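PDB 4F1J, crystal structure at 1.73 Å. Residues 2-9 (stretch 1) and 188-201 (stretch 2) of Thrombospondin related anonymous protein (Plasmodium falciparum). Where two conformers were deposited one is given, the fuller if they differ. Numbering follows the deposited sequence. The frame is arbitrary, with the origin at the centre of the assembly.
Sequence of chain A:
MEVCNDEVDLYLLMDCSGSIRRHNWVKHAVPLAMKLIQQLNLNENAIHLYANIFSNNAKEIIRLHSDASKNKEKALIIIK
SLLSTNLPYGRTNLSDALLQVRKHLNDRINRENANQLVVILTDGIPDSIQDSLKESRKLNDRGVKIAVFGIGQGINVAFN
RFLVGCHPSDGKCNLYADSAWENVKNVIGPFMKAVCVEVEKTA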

# COMPACT_ATOMS: atom_id res chain seq x y z
N GLU A 2 14.34 -5.35 -11.12
CA GLU A 2 13.14 -4.62 -10.57
C GLU A 2 13.56 -3.33 -9.88
O GLU A 2 14.64 -3.29 -9.27
CB GLU A 2 12.41 -5.50 -9.57
CG GLU A 2 11.68 -6.70 -10.16
CD GLU A 2 12.45 -8.01 -10.07
OE1 GLU A 2 13.64 -7.99 -9.68
OE2 GLU A 2 11.83 -9.06 -10.38
N VAL A 3 12.72 -2.28 -9.95
CA VAL A 3 13.10 -0.97 -9.37
C VAL A 3 13.11 -0.95 -7.84
O VAL A 3 13.70 -0.06 -7.24
CB VAL A 3 12.23 0.22 -9.86
CG1 VAL A 3 12.32 0.37 -11.38
CG2 VAL A 3 10.78 0.11 -9.36
N CYS A 4 12.43 -1.91 -7.22
CA CYS A 4 12.49 -2.11 -5.78
C CYS A 4 13.28 -3.38 -5.51
O CYS A 4 12.83 -4.49 -5.76
CB CYS A 4 11.09 -2.18 -5.20
SG CYS A 4 10.24 -0.63 -5.37
N ASN A 5 14.49 -3.20 -4.99
CA ASN A 5 15.41 -4.29 -4.80
C ASN A 5 16.30 -4.00 -3.59
O ASN A 5 17.41 -3.48 -3.78
CB ASN A 5 16.27 -4.44 -6.07
CG ASN A 5 17.36 -5.46 -5.91
OD1 ASN A 5 18.41 -5.37 -6.56
ND2 ASN A 5 17.13 -6.44 -5.06
N ASP A 6 15.80 -4.28 -2.39
CA ASP A 6 16.53 -4.10 -1.13
C ASP A 6 15.87 -4.96 -0.04
O ASP A 6 14.85 -5.63 -0.28
CB ASP A 6 16.56 -2.63 -0.70
CG ASP A 6 17.79 -2.27 0.16
OD1 ASP A 6 18.41 -3.18 0.75
OD2 ASP A 6 18.14 -1.07 0.19
N GLU A 7 16.48 -4.98 1.15
CA GLU A 7 15.93 -5.66 2.31
C GLU A 7 14.81 -4.78 2.90
O GLU A 7 15.06 -3.87 3.68
CB GLU A 7 17.01 -5.93 3.38
CG GLU A 7 16.56 -6.97 4.41
CD GLU A 7 17.57 -7.29 5.51
OE1 GLU A 7 18.72 -6.79 5.47
OE2 GLU A 7 17.19 -8.05 6.44
N VAL A 8 13.57 -5.07 2.50
CA VAL A 8 12.40 -4.26 2.85
C VAL A 8 11.21 -5.18 3.13
O VAL A 8 10.94 -6.10 2.35
CB VAL A 8 11.96 -3.32 1.70
CG1 VAL A 8 10.77 -2.42 2.14
CG2 VAL A 8 13.12 -2.41 1.18
N ASP A 9 10.55 -4.97 4.27
CA ASP A 9 9.25 -5.57 4.55
C ASP A 9 8.26 -4.54 4.03
O ASP A 9 8.24 -3.38 4.50
CB ASP A 9 9.05 -5.86 6.04
CG ASP A 9 9.97 -6.95 6.57
OD1 ASP A 9 10.36 -7.85 5.77
OD2 ASP A 9 10.25 -6.94 7.79
N ILE A 188 2.26 3.78 -11.89
CA ILE A 188 2.72 2.92 -10.78
C ILE A 188 4.22 2.61 -10.83
O ILE A 188 4.89 2.59 -9.81
CB ILE A 188 1.87 1.60 -10.69
CG1 ILE A 188 2.15 0.83 -9.38
CG2 ILE A 188 2.14 0.69 -11.89
CD1 ILE A 188 1.81 1.58 -8.12
N GLY A 189 4.76 2.41 -12.04
CA GLY A 189 6.21 2.15 -12.18
C GLY A 189 7.08 3.29 -11.68
O GLY A 189 7.90 3.09 -10.78
N PRO A 190 6.92 4.50 -12.26
CA PRO A 190 7.64 5.68 -11.76
C PRO A 190 7.43 5.93 -10.26
O PRO A 190 8.37 6.30 -9.56
CB PRO A 190 7.03 6.80 -12.60
CG PRO A 190 6.67 6.13 -13.89
CD PRO A 190 6.12 4.82 -13.46
N PHE A 191 6.22 5.71 -9.78
CA PHE A 191 5.94 5.85 -8.34
C PHE A 191 6.80 4.89 -7.51
O PHE A 191 7.48 5.30 -6.57
CB PHE A 191 4.44 5.67 -8.08
CG PHE A 191 4.07 5.54 -6.61
CD1 PHE A 191 4.10 6.64 -5.75
CD2 PHE A 191 3.65 4.32 -6.11
CE1 PHE A 191 3.74 6.51 -4.40
CE2 PHE A 191 3.29 4.20 -4.76
CZ PHE A 191 3.33 5.30 -3.93
N MET A 192 6.77 3.60 -7.84
CA MET A 192 7.49 2.61 -7.05
C MET A 192 9.01 2.83 -7.15
O MET A 192 9.75 2.63 -6.18
CB MET A 192 7.13 1.19 -7.50
CG MET A 192 5.75 0.74 -7.13
SD MET A 192 5.27 1.01 -5.39
CE MET A 192 6.29 -0.21 -4.58
N LYS A 193 9.47 3.27 -8.31
CA LYS A 193 10.88 3.63 -8.46
C LYS A 193 11.27 4.74 -7.49
O LYS A 193 12.27 4.60 -6.76
CB LYS A 193 11.21 4.03 -9.89
CG LYS A 193 12.71 4.20 -10.11
CD LYS A 193 13.02 4.63 -11.53
CE LYS A 193 14.52 4.64 -11.79
NZ LYS A 193 14.76 4.68 -13.28
N ALA A 194 10.46 5.79 -7.43
CA ALA A 194 10.69 6.94 -6.55
C ALA A 194 10.62 6.55 -5.08
O ALA A 194 11.45 6.96 -4.29
CB ALA A 194 9.68 8.02 -6.83
N VAL A 195 9.59 5.79 -4.73
CA VAL A 195 9.43 5.29 -3.38
C VAL A 195 10.64 4.51 -2.93
O VAL A 195 11.15 4.73 -1.84
CB VAL A 195 8.15 4.41 -3.27
CG1 VAL A 195 8.11 3.66 -1.93
CG2 VAL A 195 6.93 5.32 -3.40
N CYS A 196 11.11 3.59 -3.77
CA CYS A 196 12.20 2.72 -3.36
C CYS A 196 13.54 3.45 -3.27
O CYS A 196 14.33 3.14 -2.38
CB CYS A 196 12.26 1.47 -4.23
SG CYS A 196 10.84 0.42 -3.72
N VAL A 197 13.74 4.45 -4.13
CA VAL A 197 14.87 5.38 -3.96
C VAL A 197 14.86 6.10 -2.60
O VAL A 197 15.90 6.18 -1.93
CB VAL A 197 14.94 6.41 -5.11
CG1 VAL A 197 15.89 7.55 -4.77
CG2 VAL A 197 15.33 5.72 -6.40
N GLU A 198 13.70 6.62 -2.18
CA GLU A 198 13.56 7.28 -0.87
C GLU A 198 13.84 6.30 0.27
O GLU A 198 14.57 6.63 1.21
CB GLU A 198 12.16 7.91 -0.71
N VAL A 199 13.28 5.10 0.19
CA VAL A 199 13.49 4.08 1.24
C VAL A 199 14.98 3.74 1.41
O VAL A 199 15.47 3.62 2.54
CB VAL A 199 12.60 2.81 0.97
CG1 VAL A 199 13.00 1.61 1.85
CG2 VAL A 199 11.14 3.18 1.20
N GLU A 200 15.70 3.62 0.30
CA GLU A 200 17.13 3.30 0.34
C GLU A 200 17.99 4.46 0.84
O GLU A 200 19.11 4.24 1.27
CB GLU A 200 17.62 2.87 -1.05
N LYS A 201 17.48 5.69 0.75
CA LYS A 201 18.19 6.88 1.21
C LYS A 201 17.64 7.34 2.56
O LYS A 201 17.72 6.59 3.56
CB LYS A 201 18.06 8.02 0.18
O HOH W 1 14.13 2.72 -7.23
O HOH W 2 19.60 0.80 1.38

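The contact between residues 2-9 and the helix of residues 188-200 rests on one covalent bond, flanked by small apolar contacts and by two waters. C4 SG lies 2.0 Å from C196 SG, and the C-S-S-C torsion of 95° is close to the 90° at which sulfur lone pairs repel least, so this torsion is near its preferred value. Both cysteines adopt the m rotamer (chi1 -65° and -73°), but they approach differently: the CA-to-CB bond of C196 points toward the first stretch, whereas that of C4 leaves sideways, and the chi1 of C4 then places its sulfur over the helix. The CA atoms of the pair are 5.4 Å apart. Cysteine suits both positions because a single methylene on each side spans this gap.

The sulfur of C4 also packs against the preceding turn of the helix. C4 SG is 3.4 Å from M192 O, an oxygen already engaged by C196 N at 2.9 Å in the regular helical pattern. C4 SG is also 4.1 Å from M192 CE. The methionine has all three chi angles in the m well (-72°, -48°, -71°), a folded chain that carries its terminal methyl to the buried sulfur.

V3 makes the closest backbone approach, its CA lying 5.2 Å from the CA of K193, and it has the largest covered area of any residue here, 72 Å². Its side chain points toward the helix, and with chi1 at -59° (m) V3 CG2 rests on the main chain, 3.6 Å from K193 N and 3.9 Å from M192 C. A second apolar contact joins V3 CG2 to M192 CB at 4.2 Å. The compact, branched side chain fits against the helix surface, and K193 N can lie beneath a methyl because its hydrogen is already bonded to G189 O. At G189 the absence of a side chain matters within the helix itself: an ideal CB would clash with P190 CD, at 3.0 Å.

K193 contributes the base of its side chain, with V3 CB to K193 CB at 3.9 Å. Its four chi angles are all t, and this extended chain leads its end away from the first stretch, leaving the aliphatic start beside valine and the charged amine in an exposed setting.

Farther along, V8 and V199 point toward each other's stretch and meet at 4.1 Å between V8 CG2 and V199 CG1. Both are t (-177° and 167°) and buried, as suits their wholly hydrocarbon side chains.

No direct hydrogen bond crosses between the modelled atoms; water supplies the polar links. Water 1 donates to V3 O at 2.8 Å and to K193 O at 2.7 Å, bridging the two main chains. Water 2 donates to D6 OD2 at 2.7 Å and, weakly, to E200 O at 3.5 Å. The t rotamer of D6 (chi1 -152°) accompanies a division of its carboxylate: D6 OD1 accepts from E7 N at 2.7 Å, while D6 OD2 takes the water and lies 4.2 Å from E200 CB.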